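Long-range contacts in MGS-M5 (Unidentified, PDB 4Q3N), which probably catalyses the NAD-dependent interconversion of L-lactate and pyruvate: residues 112-123 with 134-145; 248-259 with 269-279. All coordinates share one frame; numbering follows the deposited sequence. Where two conformers were deposited one is given.

Interaction 1. Residues 112-123 with 134-145; sequences FNGILLVASNPV and SGLHHSRVIGSG
Arg140 folds its side chain back over Gly114 and Ile115, at the start of a parallel pairing between strands 115-118 and 141-143. Its CB lies 4.1 Å from Gly114 O, and bends at chi2 and chi3 (-86° and -67°) then turn the chain toward the neighbouring strand. NE donates to a water at 2.8 Å, which also lies within hydrogen-bonding distance of Gly114 O and Asn113 OD1. CZ sits over Ile115 CG1, 3.8 Å away, and this methylene is centred on one face of the guanidinium. At the tip, NH2 reaches Asn113 O at 3.0 Å, with the acceptor in the guanidinium plane, while NH1 is taken by the backbone carbonyl of Asp280.

Beyond the arginine, the backbones alternate as parallel strands do: Leu116 gives its N-H to Arg140 O and receives that of Ile142, and Val118 repeats the pattern with Ile142 and Ser144. Leu116 CD1 touches Ser134 CB at 3.7 Å and Val141 CG2, on the side where helix 123-134 packs. On the other side of the sheet, Leu117 CD1 meets Ile142 CG1 at 3.8 Å. Gly143 leaves room for Val123 CG2, 3.9 Å from its CA; a CB on Gly143 would probably clash with that methyl.

The helix between the strands makes this a beta-alpha-beta crossover of the Rossmann domain, with 141-143 as an outermost strand. Apolar side chains line both faces of this strand pair, whereas at its rim the arginine's N-H groups are met by two backbone carbonyls and a water, which would probably help stabilise its positive charge, with no carboxylate among the partners described.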
loop_
_atom_site.group_PDB
_atom_site.type_symbol
_atom_site.label_atom_id
_atom_site.label_comp_id
_atom_site.label_asym_id
_atom_site.label_seq_id
_atom_site.Cartn_x
_atom_site.Cartn_y
_atom_site.Cartn_z
ATOM N N PHE A 112 -17.934 -23.231 -12.833
ATOM C CA PHE A 112 -17.671 -22.288 -11.751
ATOM C C PHE A 112 -18.180 -22.802 -10.413
ATOM O O PHE A 112 -19.281 -23.340 -10.338
ATOM C CB PHE A 112 -18.373 -20.964 -12.066
ATOM C CG PHE A 112 -18.396 -19.985 -10.924
ATOM C CD1 PHE A 112 -17.296 -19.227 -10.626
ATOM C CD2 PHE A 112 -19.551 -19.797 -10.180
ATOM C CE1 PHE A 112 -17.331 -18.276 -9.599
ATOM C CE2 PHE A 112 -19.589 -18.862 -9.146
ATOM C CZ PHE A 112 -18.486 -18.097 -8.869
ATOM N N ASN A 113 -17.428 -22.584 -9.352
ATOM C CA ASN A 113 -17.912 -22.976 -8.047
ATOM C C ASN A 113 -17.381 -22.022 -7.018
ATOM O O ASN A 113 -16.996 -22.444 -5.932
ATOM C CB ASN A 113 -17.502 -24.433 -7.693
ATOM C CG ASN A 113 -18.296 -24.991 -6.497
ATOM O OD1 ASN A 113 -19.337 -24.442 -6.118
ATOM N ND2 ASN A 113 -17.808 -26.078 -5.903
ATOM N N GLY A 114 -17.356 -20.729 -7.363
ATOM C CA GLY A 114 -16.838 -19.730 -6.450
ATOM C C GLY A 114 -18.003 -18.961 -5.845
ATOM O O GLY A 114 -19.106 -19.486 -5.665
ATOM N N ILE A 115 -17.759 -17.699 -5.547
ATOM C CA ILE A 115 -18.749 -16.831 -4.940
ATOM C C ILE A 115 -19.355 -15.866 -5.973
ATOM O O ILE A 115 -18.626 -15.367 -6.842
ATOM C CB ILE A 115 -18.057 -16.039 -3.795
ATOM C CG1 ILE A 115 -17.638 -17.051 -2.690
ATOM C CG2 ILE A 115 -18.906 -14.880 -3.253
ATOM C CD1 ILE A 115 -16.650 -16.374 -1.732
ATOM N N LEU A 116 -20.660 -15.601 -5.885
ATOM C CA LEU A 116 -21.319 -14.579 -6.741
ATOM C C LEU A 116 -21.586 -13.339 -5.943
ATOM O O LEU A 116 -22.140 -13.408 -4.827
ATOM C CB LEU A 116 -22.682 -15.083 -7.316
ATOM C CG LEU A 116 -22.640 -16.296 -8.241
ATOM C CD1 LEU A 116 -24.066 -16.744 -8.631
ATOM C CD2 LEU A 116 -21.810 -16.002 -9.517
ATOM N N LEU A 117 -21.222 -12.212 -6.524
ATOM C CA LEU A 117 -21.489 -10.885 -5.957
ATOM C C LEU A 117 -22.303 -10.051 -6.942
ATOM O O LEU A 117 -21.801 -9.707 -8.017
ATOM C CB LEU A 117 -20.177 -10.159 -5.653
ATOM C CG LEU A 117 -20.233 -8.690 -5.236
ATOM C CD1 LEU A 117 -21.234 -8.491 -4.087
ATOM C CD2 LEU A 117 -18.795 -8.186 -4.792
ATOM N N VAL A 118 -23.547 -9.734 -6.601
ATOM C CA VAL A 118 -24.431 -9.034 -7.551
ATOM C C VAL A 118 -24.398 -7.543 -7.228
ATOM O O VAL A 118 -24.573 -7.173 -6.071
ATOM C CB VAL A 118 -25.873 -9.588 -7.455
ATOM C CG1 VAL A 118 -26.815 -8.781 -8.379
ATOM C CG2 VAL A 118 -25.883 -11.046 -7.856
ATOM N N ALA A 119 -24.110 -6.684 -8.207
ATOM C CA ALA A 119 -24.166 -5.239 -7.949
ATOM C C ALA A 119 -25.297 -4.584 -8.768
ATOM O O ALA A 119 -25.657 -3.444 -8.517
ATOM C CB ALA A 119 -22.826 -4.547 -8.284
ATOM N N SER A 120 -25.843 -5.316 -9.727
ATOM C CA SER A 120 -26.939 -4.826 -10.569
ATOM C C SER A 120 -28.117 -4.375 -9.720
ATOM O O SER A 120 -28.417 -5.039 -8.759
ATOM C CB SER A 120 -27.405 -5.931 -11.520
ATOM O OG SER A 120 -26.342 -6.433 -12.297
ATOM N N ASN A 121 -28.825 -3.315 -10.108
ATOM C CA ASN A 121 -30.011 -2.884 -9.377
ATOM C C ASN A 121 -31.281 -3.371 -10.017
ATOM O O ASN A 121 -31.345 -3.420 -11.226
ATOM C CB ASN A 121 -30.064 -1.358 -9.278
ATOM C CG ASN A 121 -29.071 -0.826 -8.257
ATOM O OD1 ASN A 121 -28.319 0.109 -8.530
ATOM N ND2 ASN A 121 -29.051 -1.447 -7.084
ATOM N N PRO A 122 -32.317 -3.691 -9.201
ATOM C CA PRO A 122 -32.344 -3.564 -7.726
ATOM C C PRO A 122 -31.627 -4.742 -7.067
ATOM O O PRO A 122 -31.982 -5.914 -7.259
ATOM C CB PRO A 122 -33.858 -3.543 -7.397
ATOM C CG PRO A 122 -34.481 -4.252 -8.519
ATOM C CD PRO A 122 -33.654 -4.013 -9.749
ATOM N N VAL A 123 -30.583 -4.423 -6.337
ATOM C CA VAL A 123 -29.602 -5.412 -5.977
ATOM C C VAL A 123 -30.163 -6.490 -5.019
ATOM O O VAL A 123 -29.801 -7.652 -5.116
ATOM C CB VAL A 123 -28.348 -4.714 -5.366
ATOM C CG1 VAL A 123 -28.715 -3.938 -4.070
ATOM C CG2 VAL A 123 -27.218 -5.746 -5.074
ATOM N N SER A 134 -28.724 -19.997 -9.381
ATOM C CA SER A 134 -27.379 -20.538 -9.378
ATOM C C SER A 134 -27.333 -21.950 -8.833
ATOM O O SER A 134 -26.457 -22.721 -9.226
ATOM C CB SER A 134 -26.424 -19.648 -8.564
ATOM O OG SER A 134 -26.675 -19.808 -7.174
ATOM N N GLY A 135 -28.240 -22.301 -7.921
ATOM C CA GLY A 135 -28.172 -23.627 -7.307
ATOM C C GLY A 135 -27.136 -23.657 -6.182
ATOM O O GLY A 135 -26.917 -24.686 -5.547
ATOM N N LEU A 136 -26.488 -22.527 -5.929
ATOM C CA LEU A 136 -25.409 -22.474 -4.921
ATOM C C LEU A 136 -25.967 -22.242 -3.543
ATOM O O LEU A 136 -27.079 -21.770 -3.396
ATOM C CB LEU A 136 -24.412 -21.338 -5.247
ATOM C CG LEU A 136 -23.625 -21.448 -6.553
ATOM C CD1 LEU A 136 -22.842 -20.159 -6.839
ATOM C CD2 LEU A 136 -22.688 -22.659 -6.429
ATOM N N HIS A 137 -25.169 -22.516 -2.521
ATOM C CA HIS A 137 -25.602 -22.233 -1.170
ATOM C C HIS A 137 -25.685 -20.710 -0.944
ATOM O O HIS A 137 -24.907 -19.937 -1.487
ATOM C CB HIS A 137 -24.645 -22.878 -0.162
ATOM C CG HIS A 137 -25.113 -22.782 1.245
ATOM N ND1 HIS A 137 -24.671 -21.800 2.110
ATOM C CD2 HIS A 137 -25.984 -23.547 1.949
ATOM C CE1 HIS A 137 -25.238 -21.976 3.293
ATOM N NE2 HIS A 137 -26.049 -23.020 3.217
ATOM N N HIS A 138 -26.617 -20.259 -0.130
ATOM C CA HIS A 138 -26.798 -18.813 -0.036
ATOM C C HIS A 138 -25.580 -18.146 0.603
ATOM O O HIS A 138 -25.406 -16.951 0.428
ATOM C CB HIS A 138 -28.070 -18.466 0.748
ATOM C CG HIS A 138 -28.189 -19.182 2.052
ATOM N ND1 HIS A 138 -27.710 -18.654 3.236
ATOM C CD2 HIS A 138 -28.721 -20.389 2.361
ATOM C CE1 HIS A 138 -27.952 -19.504 4.219
ATOM N NE2 HIS A 138 -28.562 -20.565 3.714
ATOM N N SER A 139 -24.716 -18.891 1.309
ATOM C CA SER A 139 -23.526 -18.197 1.880
ATOM C C SER A 139 -22.504 -17.796 0.780
ATOM O O SER A 139 -21.519 -17.098 1.055
ATOM C CB SER A 139 -22.821 -19.082 2.920
ATOM O OG SER A 139 -22.401 -20.298 2.320
ATOM N N ARG A 140 -22.694 -18.331 -0.426
ATOM C CA ARG A 140 -21.796 -18.102 -1.579
ATOM C C ARG A 140 -22.392 -17.148 -2.593
ATOM O O ARG A 140 -21.843 -16.956 -3.682
ATOM C CB ARG A 140 -21.527 -19.425 -2.304
ATOM C CG ARG A 140 -21.213 -20.578 -1.350
ATOM C CD ARG A 140 -19.718 -20.625 -0.999
ATOM N NE ARG A 140 -18.879 -20.965 -2.153
ATOM C CZ ARG A 140 -17.548 -20.859 -2.150
ATOM N NH1 ARG A 140 -16.916 -20.468 -1.036
ATOM N NH2 ARG A 140 -16.842 -21.187 -3.232
ATOM N N VAL A 141 -23.557 -16.610 -2.282
ATOM C CA VAL A 141 -24.151 -15.601 -3.202
ATOM C C VAL A 141 -24.561 -14.389 -2.400
ATOM O O VAL A 141 -25.331 -14.514 -1.448
ATOM C CB VAL A 141 -25.405 -16.147 -3.955
ATOM C CG1 VAL A 141 -26.041 -15.029 -4.849
ATOM C CG2 VAL A 141 -25.023 -17.362 -4.779
ATOM N N ILE A 142 -24.014 -13.234 -2.750
ATOM C CA ILE A 142 -24.327 -12.025 -2.033
ATOM C C ILE A 142 -24.591 -10.890 -2.990
ATOM O O ILE A 142 -24.257 -10.954 -4.195
ATOM C CB ILE A 142 -23.138 -11.619 -1.065
ATOM C CG1 ILE A 142 -21.843 -11.451 -1.857
ATOM C CG2 ILE A 142 -22.965 -12.682 -0.009
ATOM C CD1 ILE A 142 -20.658 -10.923 -1.014
ATOM N N GLY A 143 -25.147 -9.810 -2.451
ATOM C CA GLY A 143 -25.250 -8.575 -3.224
ATOM C C GLY A 143 -24.519 -7.447 -2.486
ATOM O O GLY A 143 -24.244 -7.559 -1.305
ATOM N N SER A 144 -24.249 -6.340 -3.171
ATOM C CA SER A 144 -23.542 -5.243 -2.529
ATOM C C SER A 144 -24.425 -4.501 -1.492
ATOM O O SER A 144 -23.887 -3.777 -0.631
ATOM C CB SER A 144 -23.003 -4.261 -3.568
ATOM O OG SER A 144 -24.000 -3.821 -4.456
ATOM N N GLY A 145 -25.743 -4.673 -1.583
ATOM C CA GLY A 145 -26.644 -4.207 -0.532
ATOM C C GLY A 145 -26.402 -2.763 -0.119
ATOM O O GLY A 145 -26.276 -1.869 -0.957
HETATM O O HOH W 1 -19.855 -21.887 -4.650
#

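Interaction 2. Residues 248-259 with 269-279; sequences NENRILPISVLN and VYIGLPAVLNK. With ACT (acetate ion), chain F.
The Tyr270 ring lies against the backbone of Val257 and Leu258: Leu258 N is centred over one face, 3.6 Å above the plane, and Leu258 CB makes a CH-pi contact with that ring. Ser256 O lies at the edge, in the ring plane, and the hydroxyl is hydrogen-bonded to Val141 O. An alanine at Tyr270 would remove the ring and its hydroxyl, and is likely to leave Val141 O without this partner and a gap beside Leu258.

At the far end the flat groups are amides. Asn278 CG lies between the backbone N and the carbonyl carbon (chi1 65°), which carries the amide alongside Asn250, and ND2 donates to Asn250 OD1 at 2.9 Å; the acceptor is close to the plane of the Asn278 amide, but the two amides are turned 79° apart. Asn250 ND2 binds the acetate OXT at 3.0 Å, an ion probably from the crystallisation liquor. Asn248 OD1 receives Lys279 N at 3.0 Å, while its ND2 is held by Glu29 of the third subunit. Asn250 and Arg251 both face Leu277, a G1 beta bulge, and Asn250 has the positive phi (56°) usual at its first position.

Between these ends the hairpin strands 251-258 and 270-278 pair antiparallel, with two backbone bonds at each of the hydrogen-bonded pairs from Arg251-Leu277 to Val257-Ile271. On one side of the ribbon Ile255 CD1 and Leu277 CD2 meet tip to tip at 4.0 Å, and the Val257 and Leu273 side chains cross obliquely, CG2 of the valine 3.9 Å from Leu273 CB. On the other, Ile252 CG2 rests on Pro274 CB at 3.9 Å.

Paired backbone and aliphatic contacts thus hold the middle of the hairpin, whereas side-chain amides fasten its open end, where Arg251 forms a salt bridge with Asp164 of the second subunit.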
loop_
_atom_site.group_PDB
_atom_site.type_symbol
_atom_site.label_atom_id
_atom_site.label_comp_id
_atom_site.label_asym_id
_atom_site.label_seq_id
_atom_site.Cartn_x
_atom_site.Cartn_y
_atom_site.Cartn_z
ATOM N N ASN A 248 -9.397 -13.075 3.241
ATOM C CA ASN A 248 -9.919 -13.984 4.267
ATOM C C ASN A 248 -10.072 -13.283 5.641
ATOM O O ASN A 248 -9.579 -13.785 6.686
ATOM C CB ASN A 248 -8.973 -15.203 4.415
ATOM C CG ASN A 248 -9.581 -16.303 5.245
ATOM O OD1 ASN A 248 -10.810 -16.429 5.266
ATOM N ND2 ASN A 248 -8.723 -17.157 5.911
ATOM N N GLU A 249 -10.717 -12.130 5.652
ATOM C CA GLU A 249 -10.566 -11.200 6.785
ATOM C C GLU A 249 -11.489 -11.516 7.960
ATOM O O GLU A 249 -11.153 -11.148 9.055
ATOM C CB GLU A 249 -10.834 -9.741 6.327
ATOM C CG GLU A 249 -9.733 -9.195 5.444
ATOM C CD GLU A 249 -9.975 -7.762 5.004
ATOM O OE1 GLU A 249 -11.136 -7.264 5.095
ATOM O OE2 GLU A 249 -8.994 -7.155 4.527
ATOM N N ASN A 250 -12.652 -12.158 7.720
ATOM C CA ASN A 250 -13.724 -12.231 8.739
ATOM C C ASN A 250 -14.077 -10.795 9.148
ATOM O O ASN A 250 -14.084 -10.414 10.343
ATOM C CB ASN A 250 -13.290 -13.097 9.943
ATOM C CG ASN A 250 -13.299 -14.593 9.613
ATOM O OD1 ASN A 250 -14.284 -15.115 9.107
ATOM N ND2 ASN A 250 -12.203 -15.268 9.871
ATOM N N ARG A 251 -14.356 -10.015 8.111
ATOM C CA ARG A 251 -14.696 -8.595 8.192
ATOM C C ARG A 251 -16.217 -8.445 8.256
ATOM O O ARG A 251 -16.929 -9.138 7.549
ATOM C CB ARG A 251 -14.173 -7.880 6.973
ATOM C CG ARG A 251 -14.158 -6.339 7.077
ATOM C CD ARG A 251 -12.999 -5.890 7.997
ATOM N NE ARG A 251 -12.989 -4.436 8.073
ATOM C CZ ARG A 251 -11.937 -3.695 8.411
ATOM N NH1 ARG A 251 -10.788 -4.278 8.704
ATOM N NH2 ARG A 251 -12.037 -2.359 8.425
ATOM N N ILE A 252 -16.707 -7.521 9.064
ATOM C CA ILE A 252 -18.155 -7.267 9.133
ATOM C C ILE A 252 -18.483 -6.114 8.202
ATOM O O ILE A 252 -17.969 -4.991 8.387
ATOM C CB ILE A 252 -18.610 -6.915 10.550
ATOM C CG1 ILE A 252 -18.253 -8.074 11.491
ATOM C CG2 ILE A 252 -20.140 -6.603 10.548
ATOM C CD1 ILE A 252 -18.378 -7.730 12.962
ATOM N N LEU A 253 -19.288 -6.416 7.192
ATOM C CA LEU A 253 -19.800 -5.415 6.228
ATOM C C LEU A 253 -21.291 -5.590 5.983
ATOM O O LEU A 253 -21.784 -6.704 5.925
ATOM C CB LEU A 253 -19.107 -5.536 4.856
ATOM C CG LEU A 253 -17.588 -5.269 4.884
ATOM C CD1 LEU A 253 -16.984 -5.724 3.591
ATOM C CD2 LEU A 253 -17.239 -3.755 5.139
ATOM N N PRO A 254 -22.010 -4.478 5.790
ATOM C CA PRO A 254 -23.434 -4.593 5.490
ATOM C C PRO A 254 -23.553 -4.896 4.014
ATOM O O PRO A 254 -23.013 -4.151 3.193
ATOM C CB PRO A 254 -23.995 -3.228 5.866
ATOM C CG PRO A 254 -22.811 -2.262 5.688
ATOM C CD PRO A 254 -21.571 -3.088 6.014
ATOM N N ILE A 255 -24.175 -6.031 3.692
ATOM C CA ILE A 255 -24.332 -6.479 2.304
ATOM C C ILE A 255 -25.681 -7.129 2.185
ATOM O O ILE A 255 -26.324 -7.385 3.208
ATOM C CB ILE A 255 -23.242 -7.499 1.903
ATOM C CG1 ILE A 255 -23.062 -8.549 3.011
ATOM C CG2 ILE A 255 -21.899 -6.805 1.779
ATOM C CD1 ILE A 255 -22.350 -9.811 2.535
ATOM N N SER A 256 -26.121 -7.383 0.946
ATOM C CA SER A 256 -27.325 -8.156 0.689
ATOM C C SER A 256 -27.101 -9.628 1.005
ATOM O O SER A 256 -26.273 -10.270 0.365
ATOM C CB SER A 256 -27.784 -8.030 -0.775
ATOM O OG SER A 256 -28.086 -6.700 -1.148
ATOM N N VAL A 257 -27.865 -10.163 1.958
ATOM C CA VAL A 257 -27.742 -11.580 2.348
ATOM C C VAL A 257 -29.109 -12.135 2.614
ATOM O O VAL A 257 -30.067 -11.373 2.879
ATOM C CB VAL A 257 -26.886 -11.765 3.628
ATOM C CG1 VAL A 257 -25.425 -11.570 3.305
ATOM C CG2 VAL A 257 -27.350 -10.780 4.730
ATOM N N LEU A 258 -29.214 -13.458 2.571
ATOM C CA LEU A 258 -30.495 -14.106 2.794
ATOM C C LEU A 258 -30.795 -14.070 4.292
ATOM O O LEU A 258 -30.064 -14.702 5.080
ATOM C CB LEU A 258 -30.477 -15.547 2.299
ATOM C CG LEU A 258 -31.819 -16.291 2.433
ATOM C CD1 LEU A 258 -32.880 -15.732 1.389
ATOM C CD2 LEU A 258 -31.664 -17.820 2.287
ATOM N N ASN A 259 -31.859 -13.375 4.693
ATOM C CA ASN A 259 -32.167 -13.283 6.134
ATOM C C ASN A 259 -32.274 -14.664 6.774
ATOM O O ASN A 259 -31.533 -14.987 7.712
ATOM C CB ASN A 259 -33.464 -12.525 6.405
ATOM C CG ASN A 259 -33.782 -12.471 7.918
ATOM O OD1 ASN A 259 -32.912 -12.157 8.716
ATOM N ND2 ASN A 259 -35.003 -12.828 8.301
ATOM N N VAL A 269 -35.929 -13.454 1.849
ATOM C CA VAL A 269 -35.501 -12.273 1.123
ATOM C C VAL A 269 -34.033 -12.073 1.300
ATOM O O VAL A 269 -33.480 -12.417 2.363
ATOM C CB VAL A 269 -36.163 -10.968 1.598
ATOM C CG1 VAL A 269 -37.625 -10.926 1.226
ATOM C CG2 VAL A 269 -35.992 -10.783 3.109
ATOM N N TYR A 270 -33.389 -11.506 0.279
ATOM C CA TYR A 270 -32.055 -10.974 0.430
ATOM C C TYR A 270 -32.284 -9.560 0.862
ATOM O O TYR A 270 -33.197 -8.885 0.329
ATOM C CB TYR A 270 -31.264 -11.039 -0.870
ATOM C CG TYR A 270 -30.353 -12.258 -0.959
ATOM C CD1 TYR A 270 -30.891 -13.536 -1.189
ATOM C CD2 TYR A 270 -28.963 -12.131 -0.815
ATOM C CE1 TYR A 270 -30.067 -14.659 -1.293
ATOM C CE2 TYR A 270 -28.116 -13.258 -0.940
ATOM C CZ TYR A 270 -28.681 -14.508 -1.158
ATOM O OH TYR A 270 -27.877 -15.620 -1.262
ATOM N N ILE A 271 -31.505 -9.107 1.838
ATOM C CA ILE A 271 -31.699 -7.764 2.381
ATOM C C ILE A 271 -30.402 -7.283 3.048
ATOM O O ILE A 271 -29.567 -8.100 3.416
ATOM C CB ILE A 271 -32.909 -7.781 3.376
ATOM C CG1 ILE A 271 -33.386 -6.374 3.742
ATOM C CG2 ILE A 271 -32.593 -8.680 4.577
ATOM C CD1 ILE A 271 -34.730 -6.429 4.544
ATOM N N GLY A 272 -30.204 -5.971 3.124
ATOM C CA GLY A 272 -28.941 -5.402 3.600
ATOM C C GLY A 272 -28.807 -5.580 5.118
ATOM O O GLY A 272 -29.592 -5.018 5.906
ATOM N N LEU A 273 -27.854 -6.421 5.521
ATOM C CA LEU A 273 -27.583 -6.713 6.933
ATOM C C LEU A 273 -26.074 -6.827 7.116
ATOM O O LEU A 273 -25.365 -7.207 6.189
ATOM C CB LEU A 273 -28.274 -8.024 7.381
ATOM C CG LEU A 273 -29.812 -8.022 7.249
ATOM C CD1 LEU A 273 -30.339 -9.476 7.413
ATOM C CD2 LEU A 273 -30.488 -7.044 8.280
ATOM N N PRO A 274 -25.578 -6.526 8.326
ATOM C CA PRO A 274 -24.137 -6.707 8.557
ATOM C C PRO A 274 -23.788 -8.207 8.536
ATOM O O PRO A 274 -24.479 -9.024 9.128
ATOM C CB PRO A 274 -23.915 -6.091 9.943
ATOM C CG PRO A 274 -25.239 -6.228 10.654
ATOM C CD PRO A 274 -26.315 -6.144 9.548
ATOM N N ALA A 275 -22.722 -8.563 7.847
ATOM C CA ALA A 275 -22.372 -9.967 7.746
ATOM C C ALA A 275 -20.862 -10.132 7.795
ATOM O O ALA A 275 -20.114 -9.233 7.413
ATOM C CB ALA A 275 -22.968 -10.585 6.422
ATOM N N VAL A 276 -20.435 -11.299 8.267
ATOM C CA VAL A 276 -19.030 -11.627 8.361
ATOM C C VAL A 276 -18.582 -12.287 7.059
ATOM O O VAL A 276 -19.069 -13.375 6.711
ATOM C CB VAL A 276 -18.752 -12.587 9.566
ATOM C CG1 VAL A 276 -17.237 -12.882 9.649
ATOM C CG2 VAL A 276 -19.240 -11.969 10.856
ATOM N N LEU A 277 -17.631 -11.659 6.373
ATOM C CA LEU A 277 -17.083 -12.180 5.103
ATOM C C LEU A 277 -15.670 -12.751 5.261
ATOM O O LEU A 277 -14.801 -12.117 5.869
ATOM C CB LEU A 277 -17.024 -11.077 4.061
ATOM C CG LEU A 277 -18.395 -10.655 3.509
ATOM C CD1 LEU A 277 -18.252 -9.366 2.682
ATOM C CD2 LEU A 277 -18.885 -11.787 2.600
ATOM N N ASN A 278 -15.423 -13.907 4.664
ATOM C CA ASN A 278 -14.073 -14.452 4.651
ATOM C C ASN A 278 -13.931 -15.210 3.313
ATOM O O ASN A 278 -14.762 -15.046 2.422
ATOM C CB ASN A 278 -13.826 -15.334 5.905
ATOM C CG ASN A 278 -14.688 -16.584 5.934
ATOM O OD1 ASN A 278 -15.055 -17.099 4.897
ATOM N ND2 ASN A 278 -15.006 -17.090 7.149
ATOM N N LYS A 279 -12.907 -16.034 3.158
ATOM C CA LYS A 279 -12.586 -16.623 1.847
ATOM C C LYS A 279 -13.667 -17.566 1.363
ATOM O O LYS A 279 -13.751 -17.904 0.178
ATOM C CB LYS A 279 -11.267 -17.411 1.915
ATOM C CG LYS A 279 -11.345 -18.685 2.732
ATOM C CD LYS A 279 -9.959 -19.358 2.773
ATOM C CE LYS A 279 -9.946 -20.479 3.794
ATOM N NZ LYS A 279 -10.853 -21.601 3.363
HETATM C C ACT F . -9.572 -13.366 12.361
HETATM O O ACT F . -9.235 -13.337 13.595
HETATM O OXT ACT F . -10.223 -14.362 11.905
HETATM C CH3 ACT F . -9.188 -12.255 11.424
#

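Overall arrangement
From the N terminus, the chain first builds the other four strands of the parallel sheet and then reaches interaction 1, which closes over helix 123-134 and sets strand 141-143 at the sheet's edge. The chain next runs through the helices and strands up to helix 232-246. Interaction 2 then closes over the nine residues 260-268 as a hairpin. The two loops follow in series, neither nested nor crossed. Yet their centres are about 11 Å apart, and Ser256 N lies 2.9 Å from Gly143 O, a probable hydrogen bond. The hairpin therefore joins the edge of the NAD-binding domain to the C-terminal domain.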